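Local coordinates for assembly chaperone of ribosomal protein L4 (Acl4) (Chaetomium thermophilum, PDB 5TQB), which probably binds ribosomal protein L4 and guards it on its way into the ribosome, using an all-helical fold of the tetratricopeptide-repeat type, at residues E240-E245 and G276-E281; K5-R10 and R28-H33; V112-I117 and I174-M179. One frame throughout, in Å; residues are numbered along the deposited sequence.

Interaction 1: residues E240-E245 and G276-E281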
# COMPACT_ATOMS: atom_id res chain seq x y z
N GLU B 240 9.92 15.63 8.93
CA GLU B 240 11.27 16.16 9.00
C GLU B 240 11.32 17.62 8.55
O GLU B 240 11.90 18.46 9.24
CB GLU B 240 12.21 15.31 8.13
CG GLU B 240 13.68 15.71 8.22
CD GLU B 240 14.34 15.28 9.51
OE1 GLU B 240 14.17 14.11 9.91
OE2 GLU B 240 15.04 16.12 10.14
N VAL B 241 10.71 17.91 7.41
CA VAL B 241 10.77 19.26 6.83
C VAL B 241 9.49 20.07 7.05
O VAL B 241 9.15 20.94 6.24
CB VAL B 241 11.10 19.20 5.32
CG1 VAL B 241 12.44 18.51 5.09
CG2 VAL B 241 10.00 18.48 4.57
N ASP B 242 8.78 19.76 8.13
CA ASP B 242 7.68 20.59 8.63
C ASP B 242 6.47 20.69 7.71
O ASP B 242 5.86 21.76 7.58
CB ASP B 242 8.19 22.01 8.94
CG ASP B 242 9.36 22.00 9.91
OD1 ASP B 242 9.11 21.91 11.14
OD2 ASP B 242 10.52 22.09 9.45
N MSE B 243 6.12 19.58 7.06
CA MSE B 243 4.89 19.50 6.28
C MSE B 243 3.95 18.49 6.93
O MSE B 243 3.53 17.50 6.32
CB MSE B 243 5.20 19.11 4.83
CG MSE B 243 5.65 20.28 3.96
SE MSE B 243 6.03 19.73 2.12
CE MSE B 243 7.66 18.78 2.49
N GLU B 244 3.62 18.75 8.19
CA GLU B 244 2.79 17.85 8.98
C GLU B 244 1.38 17.77 8.41
O GLU B 244 0.75 16.71 8.45
CB GLU B 244 2.75 18.30 10.44
CG GLU B 244 4.10 18.29 11.14
CD GLU B 244 4.87 19.61 11.02
OE1 GLU B 244 4.48 20.48 10.22
OE2 GLU B 244 5.87 19.77 11.76
N GLU B 245 0.89 18.89 7.89
CA GLU B 245 -0.45 18.94 7.30
C GLU B 245 -0.57 17.90 6.19
O GLU B 245 -1.57 17.19 6.10
CB GLU B 245 -0.75 20.33 6.76
CG GLU B 245 -0.65 21.45 7.80
CD GLU B 245 0.74 22.07 7.89
OE1 GLU B 245 0.87 23.15 8.52
OE2 GLU B 245 1.70 21.49 7.34
N GLY B 276 0.57 20.16 16.74
CA GLY B 276 -0.03 20.80 17.90
C GLY B 276 0.92 21.75 18.58
O GLY B 276 0.51 22.80 19.08
N GLU B 277 2.20 21.39 18.62
CA GLU B 277 3.22 22.26 19.21
C GLU B 277 3.27 23.58 18.45
O GLU B 277 3.29 24.65 19.06
CB GLU B 277 4.60 21.60 19.17
CG GLU B 277 4.80 20.48 20.17
CD GLU B 277 6.26 20.04 20.29
OE1 GLU B 277 6.76 19.97 21.43
OE2 GLU B 277 6.90 19.78 19.25
N LYS B 278 3.27 23.51 17.12
CA LYS B 278 3.34 24.70 16.28
C LYS B 278 2.12 25.59 16.49
O LYS B 278 2.26 26.78 16.80
CB LYS B 278 3.46 24.31 14.81
CG LYS B 278 4.78 23.66 14.45
CD LYS B 278 4.80 23.23 12.98
CE LYS B 278 6.19 22.75 12.54
NZ LYS B 278 6.65 21.52 13.24
N GLU B 279 0.93 25.01 16.34
CA GLU B 279 -0.32 25.75 16.51
C GLU B 279 -0.39 26.39 17.90
O GLU B 279 -0.94 27.48 18.06
CB GLU B 279 -1.51 24.83 16.31
CG GLU B 279 -1.67 24.35 14.87
CD GLU B 279 -2.82 23.37 14.69
OE1 GLU B 279 -3.39 22.91 15.70
OE2 GLU B 279 -3.15 23.06 13.52
N ARG B 280 0.18 25.70 18.89
CA ARG B 280 0.17 26.19 20.26
C ARG B 280 1.08 27.41 20.43
O ARG B 280 0.72 28.35 21.12
CB ARG B 280 0.61 25.07 21.20
CG ARG B 280 0.60 25.43 22.68
CD ARG B 280 1.51 24.46 23.42
NE ARG B 280 1.29 24.45 24.86
CZ ARG B 280 1.94 23.65 25.69
NH1 ARG B 280 2.86 22.81 25.23
NH2 ARG B 280 1.69 23.70 27.00
N GLU B 281 2.25 27.38 19.80
CA GLU B 281 3.18 28.52 19.86
C GLU B 281 2.58 29.74 19.17
O GLU B 281 2.78 30.87 19.60
CB GLU B 281 4.52 28.16 19.21
CG GLU B 281 5.31 27.09 19.96
CD GLU B 281 5.74 27.54 21.34
OE1 GLU B 281 5.88 28.76 21.54
OE2 GLU B 281 5.92 26.68 22.23
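The backbones at D242 and K278 stay well apart, with CA atoms 9.7 Å from each other, so between the turn leading into helix 244-257 and the last turns of helix 262-281 the contact is made by side chains, K278 spanning most of the gap. Its chain runs nearly straight from the helix as far as CE and then bends (chi4 64°), which brings the ammonium group within reach of two carboxylates; a lysine suits the place because its reach matches the gap. E244 comes from the opposite direction, bent at chi2 (90°), and OE2 of E244 lies 2.4 Å from NZ of K278. This is very short for a salt bridge, so the exact placing of the two ends is doubtful although the pairing is clear. D242 crosses the lysine at about a right angle, and its OD1 lies 3.3 Å from NZ of K278 in a salt bridge whose hydrogen bond is weak. One ammonium group thus joins two acids in a network, and its charge would probably ease their mutual repulsion; E244 is buried, where a positive partner would probably matter for its charge. The other oxygen of D242, OD2, has a stronger partner in a basic side chain of another protein's chain, probably the L4 client. D242 also has a backbone role. With positive phi (66°) it is the C-prime residue of the Schellman motif ending helix 228-240. M243, a selenomethionine, then serves as N-cap, so one short turn ends that helix and begins helix 244-257. Behind this turn V241 packs on A204 and L208 of helix 201-212, and its carbonyl accepts a bond from R205. Beyond K278, E279 and R280 rest on W292 of helix 291-313.

Interaction 2: residues K5-R10 and R28-H33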
# COMPACT_ATOMS: atom_id res chain seq x y z
N LYS B 5 6.25 -26.01 -17.44
CA LYS B 5 5.97 -24.59 -17.65
C LYS B 5 4.54 -24.28 -17.22
O LYS B 5 4.26 -23.20 -16.70
CB LYS B 5 6.21 -24.20 -19.11
CG LYS B 5 5.71 -22.80 -19.49
CD LYS B 5 6.35 -21.70 -18.66
CE LYS B 5 5.80 -20.33 -19.06
NZ LYS B 5 6.39 -19.23 -18.25
N GLU B 6 3.64 -25.24 -17.41
CA GLU B 6 2.25 -25.10 -16.98
C GLU B 6 2.17 -25.04 -15.47
O GLU B 6 1.36 -24.30 -14.91
CB GLU B 6 1.40 -26.26 -17.51
CG GLU B 6 -0.09 -26.14 -17.16
CD GLU B 6 -0.95 -27.26 -17.76
OE1 GLU B 6 -2.08 -27.47 -17.26
OE2 GLU B 6 -0.51 -27.92 -18.73
N LEU B 7 3.02 -25.81 -14.80
CA LEU B 7 3.11 -25.77 -13.34
C LEU B 7 3.61 -24.41 -12.83
O LEU B 7 3.18 -23.95 -11.77
CB LEU B 7 4.01 -26.88 -12.81
CG LEU B 7 3.36 -28.24 -12.57
CD1 LEU B 7 2.32 -28.56 -13.62
CD2 LEU B 7 4.43 -29.32 -12.53
N LEU B 8 4.52 -23.78 -13.57
CA LEU B 8 5.01 -22.46 -13.18
C LEU B 8 3.90 -21.42 -13.29
O LEU B 8 3.79 -20.54 -12.44
CB LEU B 8 6.18 -22.03 -14.07
CG LEU B 8 7.51 -22.78 -13.91
CD1 LEU B 8 8.58 -22.15 -14.80
CD2 LEU B 8 7.97 -22.79 -12.46
N ASP B 9 3.09 -21.54 -14.33
CA ASP B 9 1.98 -20.62 -14.52
C ASP B 9 0.93 -20.85 -13.44
O ASP B 9 0.36 -19.89 -12.91
CB ASP B 9 1.37 -20.81 -15.91
CG ASP B 9 2.37 -20.57 -17.02
OD1 ASP B 9 3.43 -19.99 -16.74
OD2 ASP B 9 2.08 -20.95 -18.18
N ARG B 10 0.69 -22.11 -13.11
CA ARG B 10 -0.27 -22.44 -12.07
C ARG B 10 0.16 -21.86 -10.72
O ARG B 10 -0.64 -21.25 -10.02
CB ARG B 10 -0.43 -23.96 -11.97
CG ARG B 10 -1.38 -24.44 -10.89
CD ARG B 10 -2.81 -23.95 -11.12
NE ARG B 10 -3.68 -24.33 -10.01
CZ ARG B 10 -4.77 -23.66 -9.65
NH1 ARG B 10 -5.16 -22.58 -10.31
NH2 ARG B 10 -5.49 -24.09 -8.62
N ARG B 28 7.55 -26.11 -6.17
CA ARG B 28 8.57 -27.09 -5.83
C ARG B 28 8.53 -28.26 -6.82
O ARG B 28 9.54 -28.58 -7.45
CB ARG B 28 8.38 -27.57 -4.38
CG ARG B 28 9.06 -28.90 -4.03
CD ARG B 28 10.55 -28.95 -4.39
NE ARG B 28 11.31 -27.84 -3.83
CZ ARG B 28 12.62 -27.67 -4.02
NH1 ARG B 28 13.31 -28.52 -4.76
NH2 ARG B 28 13.23 -26.63 -3.47
N THR B 29 7.36 -28.88 -6.97
CA THR B 29 7.21 -29.99 -7.90
C THR B 29 7.66 -29.57 -9.30
O THR B 29 8.35 -30.31 -9.98
CB THR B 29 5.75 -30.51 -7.95
OG1 THR B 29 4.87 -29.44 -8.29
CG2 THR B 29 5.34 -31.09 -6.61
N ALA B 30 7.27 -28.36 -9.70
CA ALA B 30 7.66 -27.81 -11.00
C ALA B 30 9.18 -27.90 -11.19
O ALA B 30 9.66 -28.51 -12.14
CB ALA B 30 7.21 -26.37 -11.12
N TYR B 31 9.91 -27.29 -10.25
CA TYR B 31 11.37 -27.21 -10.35
C TYR B 31 12.03 -28.59 -10.37
O TYR B 31 13.04 -28.79 -11.05
CB TYR B 31 11.95 -26.37 -9.21
CG TYR B 31 13.46 -26.28 -9.28
CD1 TYR B 31 14.26 -26.96 -8.39
CD2 TYR B 31 14.08 -25.54 -10.28
CE1 TYR B 31 15.64 -26.89 -8.46
CE2 TYR B 31 15.45 -25.46 -10.36
CZ TYR B 31 16.23 -26.13 -9.46
OH TYR B 31 17.60 -26.06 -9.54
N GLU B 32 11.45 -29.53 -9.63
CA GLU B 32 11.97 -30.90 -9.61
C GLU B 32 11.98 -31.50 -11.02
O GLU B 32 12.86 -32.31 -11.34
CB GLU B 32 11.14 -31.79 -8.68
CG GLU B 32 11.32 -31.46 -7.20
CD GLU B 32 10.44 -32.31 -6.31
OE1 GLU B 32 10.19 -33.48 -6.66
OE2 GLU B 32 9.99 -31.81 -5.25
N HIS B 33 11.02 -31.10 -11.85
CA HIS B 33 10.95 -31.61 -13.22
C HIS B 33 11.70 -30.70 -14.19
O HIS B 33 11.58 -30.86 -15.41
CB HIS B 33 9.49 -31.75 -13.66
CG HIS B 33 8.73 -32.79 -12.89
ND1 HIS B 33 8.80 -34.13 -13.17
CD2 HIS B 33 7.87 -32.67 -11.85
CE1 HIS B 33 8.03 -34.80 -12.34
NE2 HIS B 33 7.45 -33.94 -11.52
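L7 and A30 bring the two helices together through apolar contact: their CB atoms lie 3.7 Å apart, at the point where the backbones are also nearest, the CA atoms being 5.5 Å from each other. A30 has nothing beyond CB, and this small side chain is what lets the leucine settle almost directly on the helix backbone. One branch of L7 goes further round, its CD2 reaching to 3.9 Å from CA of A30. The torsions of L7 (chi1 -86°, chi2 37°) are unusual for a leucine and set CD2 beside the backbone N and CA of A30. L8 adds a second apolar contact from the neighbouring position on the helix: its CD2 comes to 3.9 Å from CB of A30, so the alanine methyl is touched by both leucines. Helices 4-16 and 20-32 are joined by a brief turn and run nearly antiparallel here, the segment axes of 5-10 and 28-32 approaching to 8.7 Å with 159° between their directions. They form a helical hairpin of the kind from which tetratricopeptide-repeat proteins are built, with the small A30 at the close approach. L8 also touches A44 of helix 41-54, while the Y31 side chain touches A44, L45 and L48, so the hairpin packs onto the next helix in the series. The polar groups keep to the margins. T29 meets the CD2 methyl of L7 at the solvent-facing edge, yet its hydroxyl is bonded within its own helix to the carbonyl of V26. Away from the interface, K5 NZ stands 3.4 Å from OD1 of D9, a salt bridge one helical turn along, and is also held by E80. R28 donates to the hydroxyl of Y64.

Interaction 3: residues V112-I117 and I174-M179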
# COMPACT_ATOMS: atom_id res chain seq x y z
N VAL B 112 21.37 -5.00 -16.06
CA VAL B 112 20.41 -5.81 -16.80
C VAL B 112 19.24 -4.95 -17.26
O VAL B 112 18.83 -5.03 -18.41
CB VAL B 112 19.90 -6.98 -15.95
CG1 VAL B 112 18.82 -7.77 -16.69
CG2 VAL B 112 21.05 -7.90 -15.57
N LEU B 113 18.71 -4.14 -16.35
CA LEU B 113 17.59 -3.27 -16.66
C LEU B 113 17.91 -2.28 -17.78
O LEU B 113 17.12 -2.10 -18.70
CB LEU B 113 17.14 -2.49 -15.41
CG LEU B 113 16.37 -3.29 -14.36
CD1 LEU B 113 16.29 -2.51 -13.05
CD2 LEU B 113 14.99 -3.66 -14.87
N ARG B 114 19.08 -1.64 -17.70
CA ARG B 114 19.47 -0.66 -18.71
C ARG B 114 19.57 -1.27 -20.11
O ARG B 114 19.21 -0.62 -21.10
CB ARG B 114 20.79 0.01 -18.34
CG ARG B 114 20.61 1.40 -17.77
CD ARG B 114 21.95 2.06 -17.55
NE ARG B 114 22.69 1.45 -16.45
CZ ARG B 114 22.82 1.98 -15.24
NH1 ARG B 114 22.26 3.14 -14.93
NH2 ARG B 114 23.52 1.33 -14.32
N ALA B 115 20.05 -2.50 -20.18
CA ALA B 115 20.16 -3.21 -21.46
C ALA B 115 18.78 -3.55 -22.02
O ALA B 115 18.54 -3.41 -23.22
CB ALA B 115 20.98 -4.48 -21.29
N GLN B 116 17.87 -3.98 -21.14
CA GLN B 116 16.50 -4.29 -21.54
C GLN B 116 15.78 -3.04 -22.04
O GLN B 116 15.08 -3.09 -23.06
CB GLN B 116 15.74 -4.90 -20.37
CG GLN B 116 16.20 -6.29 -20.00
CD GLN B 116 15.49 -6.82 -18.78
OE1 GLN B 116 14.93 -6.06 -17.98
NE2 GLN B 116 15.48 -8.14 -18.62
N ILE B 117 15.95 -1.94 -21.32
CA ILE B 117 15.42 -0.64 -21.74
C ILE B 117 15.91 -0.30 -23.13
O ILE B 117 15.12 0.08 -24.00
CB ILE B 117 15.85 0.47 -20.76
CG1 ILE B 117 15.12 0.31 -19.43
CG2 ILE B 117 15.53 1.85 -21.34
CD1 ILE B 117 15.70 1.14 -18.31
N ILE B 174 20.63 10.51 -8.32
CA ILE B 174 19.35 11.22 -8.39
C ILE B 174 19.21 12.06 -9.66
O ILE B 174 18.09 12.35 -10.09
CB ILE B 174 19.08 12.10 -7.13
CG1 ILE B 174 20.16 13.18 -6.98
CG2 ILE B 174 19.00 11.23 -5.88
CD1 ILE B 174 19.86 14.21 -5.90
N THR B 175 20.33 12.46 -10.26
CA THR B 175 20.28 13.16 -11.54
C THR B 175 19.82 12.21 -12.65
O THR B 175 18.96 12.55 -13.45
CB THR B 175 21.64 13.81 -11.93
OG1 THR B 175 22.70 12.86 -11.76
CG2 THR B 175 21.92 15.04 -11.08
N GLU B 176 20.39 11.01 -12.67
CA GLU B 176 19.98 9.99 -13.64
C GLU B 176 18.53 9.55 -13.41
O GLU B 176 17.78 9.34 -14.36
CB GLU B 176 20.92 8.78 -13.58
CG GLU B 176 20.48 7.62 -14.49
CD GLU B 176 21.43 6.44 -14.47
OE1 GLU B 176 22.57 6.59 -13.97
OE2 GLU B 176 21.04 5.35 -14.96
N ALA B 177 18.13 9.40 -12.14
CA ALA B 177 16.79 8.92 -11.82
C ALA B 177 15.71 9.92 -12.21
O ALA B 177 14.64 9.53 -12.69
CB ALA B 177 16.70 8.58 -10.34
N THR B 178 15.97 11.21 -12.00
CA THR B 178 15.01 12.24 -12.39
C THR B 178 14.96 12.38 -13.91
O THR B 178 13.96 12.82 -14.47
CB THR B 178 15.36 13.62 -11.78
OG1 THR B 178 16.74 13.93 -12.01
CG2 THR B 178 15.08 13.63 -10.28
N MSE B 179 16.04 11.98 -14.57
CA MSE B 179 16.10 12.03 -16.02
C MSE B 179 15.22 10.94 -16.65
O MSE B 179 14.50 11.20 -17.61
CB MSE B 179 17.55 11.85 -16.48
CG MSE B 179 17.78 12.16 -17.94
SE MSE B 179 19.63 11.83 -18.47
CE MSE B 179 19.72 9.91 -18.14
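R114 and E176 reach toward each other from two helices whose CA atoms at these residues are 11.8 Å apart, and a single salt bridge spans the distance. E176 is almost fully stretched: CG stands opposite the backbone N across the CA-CB bond (chi1 175°), and the chain stays extended beyond it, which carries the carboxylate straight out from its helix. R114 leaves its helix with an unusual chi1 (-102°), off the staggered positions, and bends at chi3 to swing the guanidinium across. OE2 of E176 arrives at the edge of that group and in its plane, 2.5 Å from NH1 of R114, a short approach. OE1 of E176 stays 3.6 Å from NH1 of R114, so one oxygen carries the pairing, and the carboxylate plane is turned 46° from the guanidinium. Helices 100-125 and 166-180 are next but one along the chain, with helix 131-156 between them in sequence, consistent with the helical succession of a tetratricopeptide-repeat-like protein. Both partners touch that middle helix, R114 on L145 and E176 on L149, while their charged ends meet at the surface. Long, flexible and oppositely charged residues suit such a gap. With an alanine here in place of E176, the guanidinium of R114 would probably lose its anionic mate and be freer to turn.

The three contacts follow one another along the chain, and none touches another. Interactions 1 and 2 lie on opposite sides of the chain's centre, their own centres 54 Å apart, while interaction 3 is nearest the middle. No two hold the same helices. Interaction 2, between adjoining antiparallel helices, is close and apolar and partly buried. Interaction 3 is a surface contact between next-but-one helices, which leaves a wider gap bridged by a lone ion pair. Interaction 1 also depends on long charged side chains, but there one lysine serves two acids, one of them buried, and it alone of the three lies within reach of the other protein chain.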